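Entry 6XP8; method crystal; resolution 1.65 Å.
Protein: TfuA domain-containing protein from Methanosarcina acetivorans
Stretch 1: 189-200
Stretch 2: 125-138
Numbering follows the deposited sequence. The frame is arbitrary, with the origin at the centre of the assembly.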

ATOM      1  N   ASP A 189      -0.035 -16.469 -15.404  1.00 22.99           N
ATOM      2  CA  ASP A 189       1.110 -15.924 -16.144  1.00 24.09           C
ATOM      3  C   ASP A 189       1.020 -14.404 -16.276  1.00 23.56           C
ATOM      4  O   ASP A 189       2.012 -13.701 -16.049  1.00 24.14           O
ATOM      5  CB  ASP A 189       1.231 -16.577 -17.527  1.00 25.76           C
ATOM      6  CG  ASP A 189       1.740 -18.010 -17.465  1.00 28.24           C
ATOM      7  OD1 ASP A 189       2.457 -18.378 -16.502  1.00 29.94           O
ATOM      8  OD2 ASP A 189       1.427 -18.779 -18.399  1.00 29.33           O
ATOM      9  N   PHE A 190      -0.172 -13.908 -16.613  1.00 22.30           N
ATOM     10  CA  PHE A 190      -0.428 -12.469 -16.701  1.00 22.20           C
ATOM     11  C   PHE A 190      -0.208 -11.765 -15.367  1.00 21.87           C
ATOM     12  O   PHE A 190       0.423 -10.708 -15.330  1.00 21.84           O
ATOM     13  CB  PHE A 190      -1.844 -12.174 -17.220  1.00 22.23           C
ATOM     14  CG  PHE A 190      -2.180 -10.704 -17.267  1.00 22.69           C
ATOM     15  CD1 PHE A 190      -1.771  -9.913 -18.348  1.00 22.94           C
ATOM     16  CD2 PHE A 190      -2.896 -10.100 -16.228  1.00 22.46           C
ATOM     17  CE1 PHE A 190      -2.070  -8.559 -18.390  1.00 23.26           C
ATOM     18  CE2 PHE A 190      -3.196  -8.739 -16.266  1.00 22.75           C
ATOM     19  CZ  PHE A 190      -2.787  -7.970 -17.353  1.00 22.89           C
ATOM     20  N   CYS A 191      -0.739 -12.346 -14.290  1.00 21.22           N
ATOM     21  CA  CYS A 191      -0.629 -11.768 -12.950  1.00 21.16           C
ATOM     22  C   CYS A 191       0.815 -11.715 -12.450  1.00 21.79           C
ATOM     23  O   CYS A 191       1.197 -10.777 -11.745  1.00 21.69           O
ATOM     24  CB  CYS A 191      -1.500 -12.539 -11.961  1.00 21.04           C
ATOM     25  SG  CYS A 191      -3.281 -12.319 -12.172  1.00 20.94           S
ATOM     26  N   LEU A 192       1.609 -12.715 -12.829  1.00 22.28           N
ATOM     27  CA  LEU A 192       3.004 -12.811 -12.380  1.00 23.39           C
ATOM     28  C   LEU A 192       3.979 -11.942 -13.171  1.00 24.72           C
ATOM     29  O   LEU A 192       5.041 -11.571 -12.652  1.00 26.04           O
ATOM     30  CB  LEU A 192       3.470 -14.273 -12.349  1.00 22.68           C
ATOM     31  CG  LEU A 192       2.876 -15.190 -11.269  1.00 22.92           C
ATOM     32  CD1 LEU A 192       3.340 -16.625 -11.468  1.00 23.04           C
ATOM     33  CD2 LEU A 192       3.180 -14.723  -9.846  1.00 22.97           C
ATOM     34  N   ASN A 193       3.601 -11.595 -14.402  1.00 25.14           N
ATOM     35  CA  ASN A 193       4.469 -10.841 -15.318  1.00 26.03           C
ATOM     36  C   ASN A 193       4.000  -9.421 -15.623  1.00 25.59           C
ATOM     37  O   ASN A 193       4.803  -8.574 -16.032  1.00 26.53           O
ATOM     38  CB  ASN A 193       4.658 -11.624 -16.622  1.00 27.16           C
ATOM     39  CG  ASN A 193       5.380 -12.941 -16.409  1.00 28.64           C
ATOM     40  OD1 ASN A 193       6.513 -12.971 -15.920  1.00 30.43           O
ATOM     41  ND2 ASN A 193       4.729 -14.036 -16.773  1.00 28.88           N
ATOM     42  N   SER A 194       2.703  -9.170 -15.435  1.00 24.49           N
ATOM     43  CA  SER A 194       2.093  -7.879 -15.754  1.00 23.72           C
ATOM     44  C   SER A 194       1.165  -7.411 -14.635  1.00 22.59           C
ATOM     45  O   SER A 194       0.093  -6.863 -14.899  1.00 22.26           O
ATOM     46  CB  SER A 194       1.338  -7.953 -17.088  1.00 24.99           C
ATOM     47  OG  SER A 194       2.123  -8.583 -18.087  1.00 26.27           O
ATOM     48  N   GLU A 195       1.579  -7.634 -13.387  1.00 22.00           N
ATOM     49  CA  GLU A 195       0.841  -7.114 -12.230  1.00 21.47           C
ATOM     50  C   GLU A 195       0.753  -5.593 -12.312  1.00 21.05           C
ATOM     51  O   GLU A 195       1.734  -4.924 -12.678  1.00 21.29           O
ATOM     52  CB  GLU A 195       1.498  -7.532 -10.909  1.00 21.89           C
ATOM     53  CG  GLU A 195       0.676  -7.146  -9.679  1.00 22.34           C
ATOM     54  CD  GLU A 195       1.348  -7.444  -8.350  1.00 22.82           C
ATOM     55  OE1 GLU A 195       2.589  -7.582  -8.295  1.00 24.26           O
ATOM     56  OE2 GLU A 195       0.615  -7.523  -7.340  1.00 22.61           O
ATOM     57  N   VAL A 196      -0.431  -5.067 -12.007  1.00 19.82           N
ATOM     58  CA  VAL A 196      -0.623  -3.636 -11.794  1.00 19.36           C
ATOM     59  C   VAL A 196      -0.352  -3.427 -10.304  1.00 18.79           C
ATOM     60  O   VAL A 196      -1.236  -3.627  -9.457  1.00 19.11           O
ATOM     61  CB  VAL A 196      -2.038  -3.160 -12.198  1.00 19.18           C
ATOM     62  CG1 VAL A 196      -2.167  -1.646 -12.053  1.00 19.52           C
ATOM     63  CG2 VAL A 196      -2.374  -3.585 -13.626  1.00 19.53           C
ATOM     64  N   ASP A 197       0.895  -3.068 -10.009  1.00 18.07           N
ATOM     65  CA  ASP A 197       1.389  -2.897  -8.649  1.00 16.96           C
ATOM     66  C   ASP A 197       1.101  -1.465  -8.206  1.00 16.74           C
ATOM     67  O   ASP A 197       1.984  -0.587  -8.201  1.00 16.23           O
ATOM     68  CB  ASP A 197       2.888  -3.244  -8.582  1.00 17.42           C
ATOM     69  CG  ASP A 197       3.406  -3.421  -7.150  1.00 17.47           C
ATOM     70  OD1 ASP A 197       2.742  -2.984  -6.176  1.00 17.39           O
ATOM     71  OD2 ASP A 197       4.513  -3.986  -7.001  1.00 18.36           O
ATOM     72  N   ILE A 198      -0.158  -1.242  -7.847  1.00 16.15           N
ATOM     73  CA  ILE A 198      -0.628   0.093  -7.487  1.00 16.06           C
ATOM     74  C   ILE A 198       0.014   0.596  -6.193  1.00 15.60           C
ATOM     75  O   ILE A 198       0.263   1.793  -6.059  1.00 15.81           O
ATOM     76  CB  ILE A 198      -2.179   0.208  -7.488  1.00 16.39           C
ATOM     77  CG1 ILE A 198      -2.634   1.679  -7.445  1.00 17.05           C
ATOM     78  CG2 ILE A 198      -2.831  -0.595  -6.366  1.00 16.82           C
ATOM     79  CD1 ILE A 198      -2.251   2.488  -8.671  1.00 17.48           C
ATOM     80  N   LYS A 199       0.297  -0.319  -5.266  1.00 15.11           N
ATOM     81  CA  LYS A 199       1.001   0.044  -4.030  1.00 14.85           C
ATOM     82  C   LYS A 199       2.393   0.598  -4.315  1.00 14.61           C
ATOM     83  O   LYS A 199       2.773   1.618  -3.738  1.00 13.74           O
ATOM     84  CB  LYS A 199       1.072  -1.132  -3.061  1.00 15.40           C
ATOM     85  CG  LYS A 199      -0.268  -1.483  -2.438  1.00 15.53           C
ATOM     86  CD  LYS A 199      -0.058  -2.349  -1.206  1.00 16.07           C
ATOM     87  CE  LYS A 199      -0.134  -1.552   0.079  1.00 16.09           C
ATOM     88  NZ  LYS A 199       0.109  -2.436   1.257  1.00 15.98           N
ATOM     89  N   ARG A 200       3.128  -0.048  -5.223  1.00 14.57           N
ATOM     90  CA  ARG A 200       4.468   0.413  -5.600  1.00 14.85           C
ATOM     91  C   ARG A 200       4.422   1.766  -6.311  1.00 14.61           C
ATOM     92  O   ARG A 200       5.241   2.645  -6.037  1.00 15.25           O
ATOM     93  CB  ARG A 200       5.158  -0.617  -6.496  1.00 15.22           C
ATOM     94  CG  ARG A 200       6.588  -0.264  -6.855  1.00 16.23           C
ATOM     95  CD  ARG A 200       7.190  -1.271  -7.824  1.00 16.84           C
ATOM     96  NE  ARG A 200       8.618  -1.010  -8.014  1.00 18.09           N
ATOM     97  CZ  ARG A 200       9.581  -1.459  -7.212  1.00 18.57           C
ATOM     98  NH1 ARG A 200       9.288  -2.215  -6.158  1.00 18.92           N
ATOM     99  NH2 ARG A 200      10.848  -1.153  -7.470  1.00 19.76           N
TER
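Stretch 2 (125-138) SVPLVNIRETLKAA

A helix packed against a chain that links two other helices must bury the apolar side chains and offer hydrogen-bonding partners to the backbone amides of the link, and the contact of residues 125-138 with residues 189-200 illustrates how one helical surface can do both. At its apolar centre lies Val196, in the link between helix 189-193 and the helix that starts at Ile198. Val196 CG2 packs 3.7 Å from Ala137 CB, and Val196 CG1 lies 3.7 Å from Glu133 CB. Ala137 also meets Phe190, whose CZ approaches Ala137 CB to 3.7 Å with the methyl at the ring edge; CE2 of Phe190 is 3.9 Å from CB of Ala138. The ring also reaches the helix backbone, with Phe190 CE2 3.5 Å from Ala138 N and 3.7 Å from Thr134 O.

Stretch 2 is helical from Leu128 onward, with Pro127 at the N-cap. Its axis runs at 125° to that of helix 189-193, closer to antiparallel than to parallel, with a closest approach of 10.3 Å. The register also runs in reverse: the nearest CA pairs are Phe190 with Ala138, Val196 with Thr134 and Asp197 with Asn130. Further toward the start of the helix, Ile198 CG2 rests 3.8 Å from Val129 CG2, and Lys199 CD lies 3.4 Å from Pro127 CG.

The polar edge is built around Thr134 and Asn130, one helical turn apart. Thr134 OG1 donates to Asn130 O (2.8 Å) and accepts from Val196 N (3.0 Å), joining its own helix to the backbone of the link. Asn130 uses both ends of its amide: ND2 donates to Glu195 OE2 (3.1 Å) and to Asp197 OD1 (3.0 Å), while OD1 accepts from Lys199 N (3.2 Å). Because Asp197 OD1 also caps the new helix by accepting from Arg200 N (3.1 Å), the contact and the helix start share an atom.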

ATOM      1  N   SER A 125       2.372 -12.046   0.748  1.00 19.19           N
ATOM      2  CA  SER A 125       1.065 -12.026   0.102  1.00 18.37           C
ATOM      3  C   SER A 125       0.868 -10.807  -0.808  1.00 17.75           C
ATOM      4  O   SER A 125       1.730  -9.925  -0.886  1.00 17.82           O
ATOM      5  CB  SER A 125      -0.042 -12.124   1.155  1.00 17.91           C
ATOM      6  OG  SER A 125      -0.133 -10.937   1.920  1.00 17.41           O
ATOM      7  N   VAL A 126      -0.275 -10.783  -1.491  1.00 17.54           N
ATOM      8  CA  VAL A 126      -0.640  -9.733  -2.441  1.00 17.40           C
ATOM      9  C   VAL A 126      -1.765  -8.876  -1.839  1.00 17.22           C
ATOM     10  O   VAL A 126      -2.772  -9.428  -1.376  1.00 17.00           O
ATOM     11  CB  VAL A 126      -1.098 -10.329  -3.797  1.00 18.03           C
ATOM     12  CG1 VAL A 126      -1.431  -9.231  -4.795  1.00 18.52           C
ATOM     13  CG2 VAL A 126      -0.028 -11.244  -4.373  1.00 18.51           C
ATOM     14  N   PRO A 127      -1.604  -7.532  -1.850  1.00 17.13           N
ATOM     15  CA  PRO A 127      -2.670  -6.672  -1.337  1.00 16.89           C
ATOM     16  C   PRO A 127      -3.890  -6.700  -2.246  1.00 16.91           C
ATOM     17  O   PRO A 127      -3.752  -6.812  -3.471  1.00 16.59           O
ATOM     18  CB  PRO A 127      -2.034  -5.283  -1.341  1.00 17.43           C
ATOM     19  CG  PRO A 127      -1.020  -5.344  -2.430  1.00 17.60           C
ATOM     20  CD  PRO A 127      -0.503  -6.746  -2.448  1.00 17.18           C
ATOM     21  N   LEU A 128      -5.067  -6.617  -1.635  1.00 16.02           N
ATOM     22  CA  LEU A 128      -6.329  -6.607  -2.361  1.00 15.98           C
ATOM     23  C   LEU A 128      -6.412  -5.517  -3.434  1.00 15.89           C
ATOM     24  O   LEU A 128      -6.939  -5.778  -4.512  1.00 16.16           O
ATOM     25  CB  LEU A 128      -7.515  -6.519  -1.391  1.00 15.80           C
ATOM     26  CG  LEU A 128      -8.948  -6.692  -1.913  1.00 15.92           C
ATOM     27  CD1 LEU A 128      -9.130  -7.981  -2.712  1.00 15.76           C
ATOM     28  CD2 LEU A 128      -9.900  -6.665  -0.730  1.00 15.98           C
ATOM     29  N   VAL A 129      -5.887  -4.316  -3.149  1.00 15.62           N
ATOM     30  CA  VAL A 129      -5.843  -3.238  -4.160  1.00 15.94           C
ATOM     31  C   VAL A 129      -5.110  -3.623  -5.453  1.00 15.76           C
ATOM     32  O   VAL A 129      -5.586  -3.289  -6.539  1.00 15.32           O
ATOM     33  CB  VAL A 129      -5.333  -1.869  -3.621  1.00 15.93           C
ATOM     34  CG1 VAL A 129      -6.360  -1.253  -2.675  1.00 16.40           C
ATOM     35  CG2 VAL A 129      -3.964  -1.984  -2.969  1.00 16.17           C
ATOM     36  N   ASN A 130      -3.978  -4.326  -5.320  1.00 15.91           N
ATOM     37  CA  ASN A 130      -3.228  -4.871  -6.467  1.00 15.84           C
ATOM     38  C   ASN A 130      -4.048  -5.934  -7.209  1.00 16.14           C
ATOM     39  O   ASN A 130      -4.027  -5.973  -8.439  1.00 16.10           O
ATOM     40  CB  ASN A 130      -1.878  -5.473  -6.033  1.00 16.17           C
ATOM     41  CG  ASN A 130      -0.789  -4.426  -5.785  1.00 16.13           C
ATOM     42  OD1 ASN A 130      -1.053  -3.232  -5.634  1.00 16.35           O
ATOM     43  ND2 ASN A 130       0.450  -4.896  -5.693  1.00 16.20           N
ATOM     44  N   ILE A 131      -4.765  -6.780  -6.460  1.00 15.66           N
ATOM     45  CA  ILE A 131      -5.637  -7.817  -7.046  1.00 15.68           C
ATOM     46  C   ILE A 131      -6.758  -7.161  -7.862  1.00 15.73           C
ATOM     47  O   ILE A 131      -7.015  -7.562  -9.003  1.00 15.65           O
ATOM     48  CB  ILE A 131      -6.188  -8.804  -5.975  1.00 15.34           C
ATOM     49  CG1 ILE A 131      -5.045  -9.634  -5.372  1.00 15.61           C
ATOM     50  CG2 ILE A 131      -7.261  -9.727  -6.555  1.00 15.60           C
ATOM     51  CD1 ILE A 131      -5.361 -10.279  -4.030  1.00 15.55           C
ATOM     52  N   ARG A 132      -7.385  -6.132  -7.284  1.00 16.41           N
ATOM     53  CA  ARG A 132      -8.437  -5.352  -7.954  1.00 17.31           C
ATOM     54  C   ARG A 132      -7.966  -4.821  -9.313  1.00 17.95           C
ATOM     55  O   ARG A 132      -8.616  -5.047 -10.338  1.00 17.67           O
ATOM     56  CB  ARG A 132      -8.901  -4.182  -7.069  1.00 17.45           C
ATOM     57  CG  ARG A 132      -9.711  -4.581  -5.841  1.00 18.03           C
ATOM     58  CD  ARG A 132     -10.246  -3.347  -5.124  1.00 18.57           C
ATOM     59  NE  ARG A 132     -11.010  -3.670  -3.913  1.00 18.83           N
ATOM     60  CZ  ARG A 132     -12.286  -4.059  -3.882  1.00 19.35           C
ATOM     61  NH1 ARG A 132     -12.990  -4.214  -5.005  1.00 19.56           N
ATOM     62  NH2 ARG A 132     -12.866  -4.307  -2.710  1.00 18.96           N
ATOM     63  N   GLU A 133      -6.812  -4.151  -9.303  1.00 18.59           N
ATOM     64  CA  GLU A 133      -6.250  -3.517 -10.494  1.00 19.19           C
ATOM     65  C   GLU A 133      -5.728  -4.517 -11.524  1.00 19.29           C
ATOM     66  O   GLU A 133      -5.834  -4.280 -12.738  1.00 19.48           O
ATOM     67  CB  GLU A 133      -5.150  -2.534 -10.090  1.00 20.59           C
ATOM     68  CG  GLU A 133      -5.681  -1.261  -9.449  1.00 21.71           C
ATOM     69  CD  GLU A 133      -6.568  -0.463 -10.386  1.00 23.17           C
ATOM     70  OE1 GLU A 133      -6.039   0.133 -11.346  1.00 25.45           O
ATOM     71  OE2 GLU A 133      -7.795  -0.432 -10.163  1.00 24.32           O
ATOM     72  N   THR A 134      -5.168  -5.622 -11.035  1.00 18.59           N
ATOM     73  CA  THR A 134      -4.624  -6.674 -11.899  1.00 18.62           C
ATOM     74  C   THR A 134      -5.749  -7.481 -12.558  1.00 19.29           C
ATOM     75  O   THR A 134      -5.659  -7.783 -13.747  1.00 18.83           O
ATOM     76  CB  THR A 134      -3.596  -7.558 -11.156  1.00 18.49           C
ATOM     77  OG1 THR A 134      -2.530  -6.724 -10.682  1.00 18.44           O
ATOM     78  CG2 THR A 134      -2.995  -8.622 -12.068  1.00 18.15           C
ATOM     79  N   LEU A 135      -6.806  -7.794 -11.800  1.00 19.33           N
ATOM     80  CA  LEU A 135      -7.997  -8.439 -12.380  1.00 19.73           C
ATOM     81  C   LEU A 135      -8.713  -7.564 -13.410  1.00 20.62           C
ATOM     82  O   LEU A 135      -9.222  -8.080 -14.408  1.00 20.75           O
ATOM     83  CB  LEU A 135      -8.976  -8.922 -11.301  1.00 19.63           C
ATOM     84  CG  LEU A 135      -8.584 -10.173 -10.496  1.00 19.12           C
ATOM     85  CD1 LEU A 135      -9.621 -10.450  -9.416  1.00 18.79           C
ATOM     86  CD2 LEU A 135      -8.402 -11.405 -11.374  1.00 19.26           C
ATOM     87  N   LYS A 136      -8.738  -6.250 -13.170  1.00 21.58           N
ATOM     88  CA  LYS A 136      -9.251  -5.285 -14.150  1.00 23.35           C
ATOM     89  C   LYS A 136      -8.447  -5.294 -15.449  1.00 22.82           C
ATOM     90  O   LYS A 136      -9.034  -5.335 -16.533  1.00 22.94           O
ATOM     91  CB  LYS A 136      -9.331  -3.875 -13.563  1.00 24.66           C
ATOM     92  CG  LYS A 136     -10.638  -3.620 -12.835  1.00 26.96           C
ATOM     93  CD  LYS A 136     -10.589  -2.369 -11.973  1.00 28.52           C
ATOM     94  CE  LYS A 136     -11.900  -2.196 -11.221  1.00 28.90           C
ATOM     95  NZ  LYS A 136     -11.964  -0.899 -10.492  1.00 30.29           N
ATOM     96  N   ALA A 137      -7.119  -5.280 -15.329  1.00 22.45           N
ATOM     97  CA  ALA A 137      -6.209  -5.358 -16.480  1.00 22.94           C
ATOM     98  C   ALA A 137      -6.352  -6.685 -17.239  1.00 23.45           C
ATOM     99  O   ALA A 137      -6.340  -6.699 -18.472  1.00 23.58           O
ATOM    100  CB  ALA A 137      -4.769  -5.145 -16.042  1.00 23.06           C
ATOM    101  N   ALA A 138      -6.509  -7.784 -16.499  1.00 24.04           N
ATOM    102  CA  ALA A 138      -6.759  -9.111 -17.081  1.00 24.69           C
ATOM    103  C   ALA A 138      -8.054  -9.163 -17.893  1.00 25.74           C
ATOM    104  O   ALA A 138      -8.081  -9.760 -18.979  1.00 26.37           O
ATOM    105  CB  ALA A 138      -6.772 -10.173 -15.995  1.00 24.79           C
TER